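Local coordinates for protein uncharacterized N-acetyltransferase SSO0209 (Sulfolobus solfataricus P2, PDB 4R3L) that transfers the acetyl group of acetyl-CoA to the free alpha-amino group of protein N-termini, with a preference for those beginning with serine, at residues Gly73-Lys78 with Ser82-Gly87; Leu138-Lys141 with Lys145-Lys148; Val43-Glu48 with Tyr65-Ile70. All coordinates share one frame; numbering follows the deposited sequence.

Interaction 1. Residues Gly73-Lys78 with Ser82-Gly87; sequences GFSNIK and SLVRKG
Gly73 and Val84 form an antiparallel hydrogen-bonded pair, with Gly73 N giving to Val84 O at 2.9 Å and Val84 N to Gly73 O at 2.7 Å. A third backbone bond, Ser75 N to Ser82 O (2.8 Å), flanks the non-hydrogen-bonded pair Phe74 and Leu83. There CD2 of Leu83 sits over one face of the Phe74 ring, 3.9 Å from the centroid and 17° off the normal, a CH-pi contact. Lys86 reaches across from its strand, its chain bent at chi3, and NZ donates to Phe74 O at 2.9 Å. With an alanine in place of Lys86, this carbonyl would probably lose its ammonium partner and the loop a tether to strand 83-94. These bonds close the beta-hairpin joining strands 61-72 and 83-94 of the acetyltransferase sheet. Farther round the loop, Ser75 OG, beside its own carbonyl carbon (chi1 170°), accepts from Lys78 N at 3.0 Å and from Ile77 N, giving an ST motif and an ST turn. Ser75 and Ser82 both modulate loop conformations and contribute to thermostability; one water links them, donating to Ser75 O and accepting from Ser82 N. Glu123 takes a hydrogen bond from Asn76 N and a weak one from Ser75 OG.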
loop_
_atom_site.group_PDB
_atom_site.type_symbol
_atom_site.label_atom_id
_atom_site.label_comp_id
_atom_site.label_asym_id
_atom_site.label_seq_id
_atom_site.Cartn_x
_atom_site.Cartn_y
_atom_site.Cartn_z
ATOM N N GLY A 73 10.644 11.765 8.137
ATOM C CA GLY A 73 10.162 12.070 9.467
ATOM C C GLY A 73 10.559 11.025 10.476
ATOM O O GLY A 73 11.372 10.153 10.191
ATOM N N PHE A 74 9.973 11.125 11.660
ATOM C CA PHE A 74 10.315 10.241 12.747
ATOM C C PHE A 74 9.978 8.783 12.412
ATOM O O PHE A 74 8.909 8.473 11.887
ATOM C CB PHE A 74 9.614 10.688 14.029
ATOM C CG PHE A 74 10.102 12.020 14.544
ATOM C CD1 PHE A 74 11.411 12.167 14.983
ATOM C CD2 PHE A 74 9.267 13.118 14.562
ATOM C CE1 PHE A 74 11.866 13.391 15.454
ATOM C CE2 PHE A 74 9.718 14.347 15.038
ATOM C CZ PHE A 74 11.023 14.478 15.475
ATOM N N SER A 75 10.929 7.904 12.700
ATOM C CA SER A 75 10.755 6.470 12.531
ATOM C C SER A 75 9.653 5.949 13.445
ATOM O O SER A 75 9.500 6.424 14.568
ATOM C CB SER A 75 12.072 5.745 12.821
ATOM O OG SER A 75 11.871 4.346 12.894
ATOM N N ASN A 76 8.866 4.989 12.969
ATOM C CA ASN A 76 7.850 4.385 13.824
ATOM C C ASN A 76 8.289 3.000 14.257
ATOM O O ASN A 76 7.510 2.233 14.820
ATOM C CB ASN A 76 6.493 4.332 13.120
ATOM C CG ASN A 76 6.591 3.815 11.714
ATOM O OD1 ASN A 76 7.173 2.762 11.478
ATOM N ND2 ASN A 76 6.026 4.553 10.764
ATOM N N ILE A 77 9.551 2.694 13.986
ATOM C CA ILE A 77 10.166 1.465 14.456
ATOM C C ILE A 77 11.087 1.752 15.639
ATOM O O ILE A 77 11.073 1.036 16.637
ATOM C CB ILE A 77 10.963 0.763 13.343
ATOM C CG1 ILE A 77 10.060 0.509 12.132
ATOM C CG2 ILE A 77 11.550 -0.539 13.860
ATOM C CD1 ILE A 77 10.686 -0.368 11.041
ATOM N N LYS A 78 11.870 2.819 15.530
ATOM C CA LYS A 78 12.859 3.146 16.554
ATOM C C LYS A 78 12.248 3.671 17.855
ATOM O O LYS A 78 11.301 4.462 17.845
ATOM C CB LYS A 78 13.859 4.161 16.002
ATOM C CG LYS A 78 14.972 3.526 15.191
ATOM C CD LYS A 78 15.812 4.570 14.476
ATOM C CE LYS A 78 16.974 3.924 13.743
ATOM N NZ LYS A 78 16.527 2.800 12.877
ATOM N N SER A 82 14.003 9.578 15.949
ATOM C CA SER A 82 15.027 9.463 14.911
ATOM C C SER A 82 14.413 9.748 13.540
ATOM O O SER A 82 13.419 9.123 13.175
ATOM C CB SER A 82 15.646 8.064 14.940
ATOM O OG SER A 82 16.444 7.820 13.797
ATOM N N LEU A 83 14.992 10.684 12.788
ATOM C CA LEU A 83 14.443 11.071 11.484
ATOM C C LEU A 83 14.906 10.162 10.348
ATOM O O LEU A 83 16.100 9.964 10.154
ATOM C CB LEU A 83 14.815 12.517 11.158
ATOM C CG LEU A 83 14.171 13.586 12.045
ATOM C CD1 LEU A 83 14.867 14.930 11.866
ATOM C CD2 LEU A 83 12.682 13.714 11.755
ATOM N N VAL A 84 13.951 9.623 9.590
ATOM C CA VAL A 84 14.251 8.681 8.512
ATOM C C VAL A 84 13.363 8.918 7.288
ATOM O O VAL A 84 12.298 9.534 7.384
ATOM C CB VAL A 84 14.055 7.212 8.969
ATOM C CG1 VAL A 84 15.002 6.850 10.107
ATOM C CG2 VAL A 84 12.607 6.972 9.385
ATOM N N ARG A 85 13.801 8.434 6.132
ATOM C CA ARG A 85 12.935 8.392 4.952
ATOM C C ARG A 85 12.034 7.164 5.032
ATOM O O ARG A 85 12.510 6.058 5.304
ATOM C CB ARG A 85 13.757 8.349 3.662
ATOM C CG ARG A 85 14.713 9.511 3.507
ATOM C CD ARG A 85 14.115 10.590 2.643
ATOM N NE ARG A 85 13.768 10.094 1.315
ATOM C CZ ARG A 85 13.482 10.886 0.287
ATOM N NH1 ARG A 85 13.517 12.202 0.452
ATOM N NH2 ARG A 85 13.170 10.372 -0.899
ATOM N N LYS A 86 10.736 7.356 4.805
ATOM C CA LYS A 86 9.765 6.286 5.000
ATOM C C LYS A 86 8.910 6.085 3.756
ATOM O O LYS A 86 8.491 7.059 3.128
ATOM C CB LYS A 86 8.838 6.604 6.184
ATOM C CG LYS A 86 9.543 6.969 7.480
ATOM C CD LYS A 86 8.541 7.304 8.586
ATOM C CE LYS A 86 7.954 8.710 8.442
ATOM N NZ LYS A 86 7.148 9.060 9.649
ATOM N N GLY A 87 8.622 4.831 3.421
ATOM C CA GLY A 87 7.646 4.550 2.387
ATOM C C GLY A 87 6.366 4.116 3.076
ATOM O O GLY A 87 6.390 3.348 4.026
HETATM O O HOH W 1 11.503 7.667 15.729
#

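Interaction 2. Residues Leu138-Lys141 with Lys145-Lys148; sequences LYEK and KKVK. With COA (coenzyme A), chain C.
Between the last turn of the helix that carries Glu140 and the strand that carries Lys146, the backbones come nearest at Glu140 and Lys145, whose CA atoms lie 6.5 Å apart. This is the helix-to-strand connection near the C-terminal end of the GNAT fold: helix 133-141 gives way, after three residues, to strand 145-150, the outermost strand on its side of the sheet within the chain. That strand pairs antiparallel with strand 160-166, and a classic beta bulge interrupts the pairing where Val147 and Lys148 both stand opposite Leu162.

The segments meet through one pair of charged side chains. Glu140 runs extended beyond CG (chi2 174°), and its carboxylate meets the equally extended Lys146 through OE2, the two chains crossing at a slant. Glu140 OE2 lies 3.5 Å from Lys146 NZ, a salt bridge that no hydrogen bond accompanies, and Lys146 CE is slightly closer to it, at 3.3 Å. The carboxylate therefore meets the end of the lysine partly from the side of its carbon chain. The same lysine makes a cation-pi contact with Tyr161.

Glu140 belongs with Tyr139 and Lys141 to the acetyl-CoA binding site, and its neighbours meet coenzyme A directly. Leu138 sets its CA 3.4 Å from the ribose O4B of coenzyme A, and Lys141 brings CE within 3.2 Å of the cofactor's O2B. Tyr139, buried between helix 103-119 and strands 123-129 and 160-166, presents its ring edge to the thiol end, its OH 3.0 Å from S1P.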
loop_
_atom_site.group_PDB
_atom_site.type_symbol
_atom_site.label_atom_id
_atom_site.label_comp_id
_atom_site.label_asym_id
_atom_site.label_seq_id
_atom_site.Cartn_x
_atom_site.Cartn_y
_atom_site.Cartn_z
ATOM N N LEU A 138 -0.970 -11.504 5.145
ATOM C CA LEU A 138 -0.093 -11.113 4.046
ATOM C C LEU A 138 1.135 -10.393 4.605
ATOM O O LEU A 138 2.273 -10.831 4.415
ATOM C CB LEU A 138 -0.864 -10.224 3.060
ATOM C CG LEU A 138 -0.155 -9.370 2.009
ATOM C CD1 LEU A 138 0.375 -10.233 0.897
ATOM C CD2 LEU A 138 -1.094 -8.282 1.460
ATOM N N TYR A 139 0.891 -9.308 5.334
ATOM C CA TYR A 139 1.970 -8.489 5.877
ATOM C C TYR A 139 2.880 -9.246 6.854
ATOM O O TYR A 139 4.101 -9.057 6.855
ATOM C CB TYR A 139 1.380 -7.251 6.559
ATOM C CG TYR A 139 0.411 -6.469 5.689
ATOM C CD1 TYR A 139 0.633 -6.299 4.325
ATOM C CD2 TYR A 139 -0.730 -5.907 6.232
ATOM C CE1 TYR A 139 -0.261 -5.574 3.540
ATOM C CE2 TYR A 139 -1.620 -5.202 5.460
ATOM C CZ TYR A 139 -1.390 -5.038 4.116
ATOM O OH TYR A 139 -2.294 -4.311 3.364
ATOM N N GLU A 140 2.311 -10.086 7.707
ATOM C CA GLU A 140 3.163 -10.848 8.625
ATOM C C GLU A 140 4.043 -11.849 7.853
ATOM O O GLU A 140 5.195 -12.083 8.215
ATOM C CB GLU A 140 2.319 -11.561 9.688
ATOM C CG GLU A 140 1.767 -10.613 10.757
ATOM C CD GLU A 140 0.820 -11.300 11.726
ATOM O OE1 GLU A 140 0.335 -12.406 11.400
ATOM O OE2 GLU A 140 0.560 -10.731 12.811
ATOM N N LYS A 141 3.513 -12.402 6.767
ATOM C CA LYS A 141 4.311 -13.279 5.909
ATOM C C LYS A 141 5.496 -12.542 5.289
ATOM O O LYS A 141 6.543 -13.137 5.055
ATOM C CB LYS A 141 3.452 -13.895 4.802
ATOM C CG LYS A 141 2.901 -15.279 5.130
ATOM C CD LYS A 141 2.884 -16.173 3.893
ATOM C CE LYS A 141 2.350 -17.570 4.211
ATOM N NZ LYS A 141 3.174 -18.315 5.211
ATOM N N LYS A 145 5.910 -6.143 11.139
ATOM C CA LYS A 145 5.579 -6.307 12.544
ATOM C C LYS A 145 4.536 -5.282 12.989
ATOM O O LYS A 145 4.576 -4.136 12.552
ATOM C CB LYS A 145 6.833 -6.169 13.399
ATOM C CG LYS A 145 7.920 -7.191 13.075
ATOM C CD LYS A 145 7.369 -8.601 13.014
ATOM C CE LYS A 145 8.480 -9.614 12.744
ATOM N NZ LYS A 145 7.940 -10.971 12.413
ATOM N N LYS A 146 3.606 -5.700 13.847
ATOM C CA LYS A 146 2.656 -4.765 14.458
ATOM C C LYS A 146 3.398 -3.855 15.426
ATOM O O LYS A 146 3.761 -4.292 16.513
ATOM C CB LYS A 146 1.537 -5.517 15.194
ATOM C CG LYS A 146 0.681 -6.436 14.329
ATOM C CD LYS A 146 -0.187 -7.357 15.196
ATOM C CE LYS A 146 -1.001 -8.327 14.343
ATOM N NZ LYS A 146 -1.744 -9.367 15.138
ATOM N N VAL A 147 3.644 -2.603 15.053
ATOM C CA VAL A 147 4.510 -1.750 15.871
ATOM C C VAL A 147 3.754 -0.712 16.697
ATOM O O VAL A 147 4.263 -0.258 17.721
ATOM C CB VAL A 147 5.582 -1.008 15.019
ATOM C CG1 VAL A 147 6.437 -2.002 14.251
ATOM C CG2 VAL A 147 4.948 -0.034 14.073
ATOM N N LYS A 148 2.558 -0.331 16.254
ATOM C CA LYS A 148 1.688 0.565 17.025
ATOM C C LYS A 148 0.225 0.191 16.827
ATOM O O LYS A 148 -0.133 -0.495 15.870
ATOM C CB LYS A 148 1.896 2.035 16.630
ATOM C CG LYS A 148 3.313 2.563 16.831
ATOM C CD LYS A 148 3.343 4.067 17.089
ATOM C CE LYS A 148 2.926 4.862 15.869
ATOM N NZ LYS A 148 3.266 6.307 16.014
HETATM N N1A COA C . -6.727 -15.803 4.533
HETATM C C2A COA C . -5.549 -16.180 5.074
HETATM N N3A COA C . -4.392 -15.773 4.547
HETATM C C4A COA C . -4.375 -14.964 3.443
HETATM C C5A COA C . -5.568 -14.561 2.861
HETATM C C6A COA C . -6.769 -15.004 3.437
HETATM N N6A COA C . -8.048 -14.602 2.860
HETATM N N7A COA C . -5.248 -13.757 1.774
HETATM C C8A COA C . -3.890 -13.681 1.698
HETATM N N9A COA C . -3.350 -14.396 2.705
HETATM C C1B COA C . -1.918 -14.599 2.977
HETATM C C2B COA C . -1.538 -15.993 2.668
HETATM O O2B COA C . -0.478 -16.398 3.459
HETATM C C3B COA C . -1.080 -15.901 1.302
HETATM O O3B COA C . -0.313 -17.001 1.010
HETATM P P3B COA C . -0.967 -18.226 0.281
HETATM O O7A COA C . 0.117 -19.127 -0.306
HETATM O O8A COA C . -1.825 -17.736 -0.817
HETATM O O9A COA C . -1.800 -19.003 1.255
HETATM C C4B COA C . -0.293 -14.656 1.349
HETATM O O4B COA C . -1.072 -13.792 2.138
HETATM C C5B COA C . -0.134 -14.050 0.018
HETATM O O5B COA C . -1.322 -13.505 -0.481
HETATM P P1A COA C . -1.509 -12.871 -1.916
HETATM O O1A COA C . -2.054 -13.878 -2.891
HETATM O O2A COA C . -0.235 -12.281 -2.363
HETATM O O3A COA C . -2.629 -11.768 -1.638
HETATM P P2A COA C . -3.820 -11.383 -2.599
HETATM O O4A COA C . -4.942 -12.407 -2.556
HETATM O O5A COA C . -3.320 -11.154 -3.990
HETATM O O6A COA C . -4.410 -9.989 -2.056
HETATM C CBP COA C . -5.358 -8.579 -0.303
HETATM C CCP COA C . -4.432 -9.770 -0.695
HETATM C CDP COA C . -5.400 -8.458 1.196
HETATM C CEP COA C . -4.762 -7.318 -0.924
HETATM C CAP COA C . -6.712 -8.907 -0.891
HETATM O OAP COA C . -7.415 -9.912 -0.157
HETATM C C9P COA C . -7.662 -7.728 -0.993
HETATM O O9P COA C . -7.615 -6.950 -1.983
HETATM N N8P COA C . -8.669 -7.470 0.013
HETATM C C7P COA C . -9.601 -6.348 -0.050
HETATM C C6P COA C . -8.898 -4.961 -0.004
HETATM C C5P COA C . -7.946 -4.825 1.181
HETATM O O5P COA C . -8.355 -5.169 2.320
HETATM N N4P COA C . -6.582 -4.331 0.980
HETATM C C3P COA C . -5.673 -4.216 2.102
HETATM C C2P COA C . -5.974 -3.166 3.164
HETATM S S1P COA C . -4.689 -2.722 4.288
#

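Interaction 3. Residues Val43-Glu48 with Tyr65-Ile70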
loop_
_atom_site.group_PDB
_atom_site.type_symbol
_atom_site.label_atom_id
_atom_site.label_comp_id
_atom_site.label_asym_id
_atom_site.label_seq_id
_atom_site.Cartn_x
_atom_site.Cartn_y
_atom_site.Cartn_z
ATOM N N VAL A 43 -4.317 10.839 -8.746
ATOM C CA VAL A 43 -3.457 11.512 -9.711
ATOM C C VAL A 43 -2.220 12.094 -9.042
ATOM O O VAL A 43 -1.106 11.961 -9.563
ATOM C CB VAL A 43 -4.235 12.627 -10.474
ATOM C CG1 VAL A 43 -3.275 13.534 -11.245
ATOM C CG2 VAL A 43 -5.226 11.988 -11.406
ATOM N N GLU A 44 -2.386 12.716 -7.879
ATOM C CA GLU A 44 -1.232 13.331 -7.241
ATOM C C GLU A 44 -0.239 12.291 -6.749
ATOM O O GLU A 44 0.964 12.511 -6.805
ATOM C CB GLU A 44 -1.662 14.235 -6.098
ATOM C CG GLU A 44 -2.268 15.513 -6.674
ATOM C CD GLU A 44 -2.768 16.472 -5.629
ATOM O OE1 GLU A 44 -4.004 16.598 -5.504
ATOM O OE2 GLU A 44 -1.932 17.126 -4.972
ATOM N N HIS A 45 -0.736 11.167 -6.253
ATOM C CA HIS A 45 0.189 10.127 -5.801
ATOM C C HIS A 45 0.909 9.502 -6.990
ATOM O O HIS A 45 2.084 9.131 -6.886
ATOM C CB HIS A 45 -0.552 9.061 -4.980
ATOM C CG HIS A 45 -0.907 9.516 -3.601
ATOM N ND1 HIS A 45 -1.833 10.508 -3.364
ATOM C CD2 HIS A 45 -0.438 9.137 -2.388
ATOM C CE1 HIS A 45 -1.930 10.716 -2.060
ATOM N NE2 HIS A 45 -1.102 9.890 -1.447
ATOM N N LEU A 46 0.230 9.396 -8.130
ATOM C CA LEU A 46 0.903 8.888 -9.320
ATOM C C LEU A 46 1.980 9.881 -9.779
ATOM O O LEU A 46 3.098 9.488 -10.076
ATOM C CB LEU A 46 -0.101 8.604 -10.442
ATOM C CG LEU A 46 0.488 8.109 -11.764
ATOM C CD1 LEU A 46 1.245 6.816 -11.546
ATOM C CD2 LEU A 46 -0.599 7.931 -12.810
ATOM N N LYS A 47 1.670 11.178 -9.793
ATOM C CA LYS A 47 2.661 12.145 -10.244
ATOM C C LYS A 47 3.823 12.344 -9.266
ATOM O O LYS A 47 4.954 12.567 -9.689
ATOM C CB LYS A 47 1.980 13.485 -10.548
ATOM C CG LYS A 47 0.969 13.322 -11.672
ATOM C CD LYS A 47 0.599 14.615 -12.358
ATOM C CE LYS A 47 -0.343 14.332 -13.533
ATOM N NZ LYS A 47 0.340 13.662 -14.691
ATOM N N GLU A 48 3.560 12.261 -7.967
ATOM C CA GLU A 48 4.611 12.499 -6.988
ATOM C C GLU A 48 5.448 11.250 -6.647
ATOM O O GLU A 48 6.643 11.366 -6.358
ATOM C CB GLU A 48 4.010 13.069 -5.707
ATOM C CG GLU A 48 3.300 14.412 -5.906
ATOM C CD GLU A 48 2.617 14.919 -4.642
ATOM O OE1 GLU A 48 2.494 14.145 -3.675
ATOM O OE2 GLU A 48 2.203 16.095 -4.618
ATOM N N TYR A 65 -3.759 -3.015 -7.459
ATOM C CA TYR A 65 -2.837 -1.893 -7.474
ATOM C C TYR A 65 -2.246 -1.688 -6.103
ATOM O O TYR A 65 -2.786 -2.173 -5.101
ATOM C CB TYR A 65 -3.551 -0.609 -7.944
ATOM C CG TYR A 65 -4.527 -0.096 -6.918
ATOM C CD1 TYR A 65 -4.133 0.822 -5.958
ATOM C CD2 TYR A 65 -5.842 -0.551 -6.893
ATOM C CE1 TYR A 65 -5.028 1.286 -5.002
ATOM C CE2 TYR A 65 -6.742 -0.101 -5.934
ATOM C CZ TYR A 65 -6.325 0.806 -4.987
ATOM O OH TYR A 65 -7.215 1.273 -4.038
ATOM N N ILE A 66 -1.152 -0.941 -6.057
ATOM C CA ILE A 66 -0.617 -0.466 -4.796
ATOM C C ILE A 66 -0.224 0.992 -4.957
ATOM O O ILE A 66 0.508 1.344 -5.875
ATOM C CB ILE A 66 0.597 -1.311 -4.319
ATOM C CG1 ILE A 66 1.104 -0.799 -2.962
ATOM C CG2 ILE A 66 1.724 -1.323 -5.368
ATOM C CD1 ILE A 66 2.166 -1.721 -2.331
ATOM N N MET A 67 -0.737 1.834 -4.062
ATOM C CA MET A 67 -0.476 3.272 -4.121
ATOM C C MET A 67 0.356 3.698 -2.931
ATOM O O MET A 67 -0.077 3.534 -1.794
ATOM C CB MET A 67 -1.806 4.050 -4.148
ATOM C CG MET A 67 -1.637 5.532 -4.014
ATOM S SD MET A 67 -3.175 6.423 -4.451
ATOM C CE MET A 67 -4.295 5.804 -3.194
ATOM N N PRO A 68 1.552 4.252 -3.185
ATOM C CA PRO A 68 2.503 4.604 -2.140
ATOM C C PRO A 68 2.500 6.093 -1.809
ATOM O O PRO A 68 1.967 6.903 -2.576
ATOM C CB PRO A 68 3.839 4.220 -2.780
ATOM C CG PRO A 68 3.644 4.707 -4.198
ATOM C CD PRO A 68 2.164 4.417 -4.522
ATOM N N ARG A 69 3.120 6.428 -0.683
ATOM C CA ARG A 69 3.446 7.809 -0.347
ATOM C C ARG A 69 4.852 7.793 0.232
ATOM O O ARG A 69 5.177 6.918 1.028
ATOM C CB ARG A 69 2.444 8.387 0.654
ATOM C CG ARG A 69 2.697 9.833 1.029
ATOM C CD ARG A 69 1.986 10.136 2.335
ATOM N NE ARG A 69 1.640 11.538 2.468
ATOM C CZ ARG A 69 1.188 12.074 3.596
ATOM N NH1 ARG A 69 1.059 11.312 4.679
ATOM N NH2 ARG A 69 0.877 13.363 3.644
ATOM N N ILE A 70 5.691 8.739 -0.171
ATOM C CA ILE A 70 7.060 8.785 0.326
ATOM C C ILE A 70 7.191 9.932 1.334
ATOM O O ILE A 70 6.736 11.049 1.063
ATOM C CB ILE A 70 8.076 8.968 -0.806
ATOM C CG1 ILE A 70 7.966 7.819 -1.821
ATOM C CG2 ILE A 70 9.481 9.055 -0.221
ATOM C CD1 ILE A 70 8.248 6.452 -1.197
#
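His45, which meets Met67 and Pro68 across the contact, is anchored through ND1, which donates to the backbone O of Phe41 one turn earlier in its own helix. The Phe41 ring also meets the imidazole. This hold on ND1 fixes which edge of the ring looks at the strand: His45 CD2 lies 3.3 Å from Pro68 O, and the oxygen sits in the plane of the imidazole. CB of Arg69 approaches the same edge less closely, 4.3 Å from His45 CD2.

Met67 supplies the apolar part. Its CG stands anti to the backbone N (chi1 172°), which carries the thioether out from the strand toward the helix, and the two side chains cross at about a right angle. Met67 SD is 3.8 Å from His45 CB. It lies 4.4 Å from the centroid of the His45 ring, 33° off the normal, an oblique Met-aromatic contact. Helix 39-49 is thus laid across strand 61-72 of the GNAT sheet; the axes of segments 43-48 and 65-70 approach to 8.4 Å, at an angle of 67°. Tyr37, which binds substrate, has its side chain about 4 Å from that of Met67 at the nearest atoms, while Arg69 is salt-bridged to Glu71 and lies near the zinc ligand His88.

Pro68 O is buried with no hydrogen-bonding partner in the model; the C-H at His45 CD2, with the oxygen in the ring plane, probably offers weak electrostatic compensation. Arg69, its charge partly balanced by Glu71, has NE 5.1 Å from His45 NE2 and might modestly disfavour a second proton on the ring; ND1 keeps its proton for Phe41 O in either case.

How the interactions relate
From the N terminus, interaction 3 comes first, bringing helix 39-49 onto strand 61-72 after an intervening run that contains strand 54-58. The same strand then leads into interaction 1, which closes the short hairpin loop to strand 83-94. Interaction 2 follows much later, closing the three-residue link between helix 133-141 and edge strand 145-150. The three stand in series; none nests within or crosses another. All reach one sheet. Interactions 1 and 3 touch where Ile70 packs on Arg85, Lys86 and Gly87, and interactions 1 and 2 where Asn76 O lies 3.5 Å from Val147 CG2. Interactions 2 and 3 lie on opposite sides of the chain's centre, without touching.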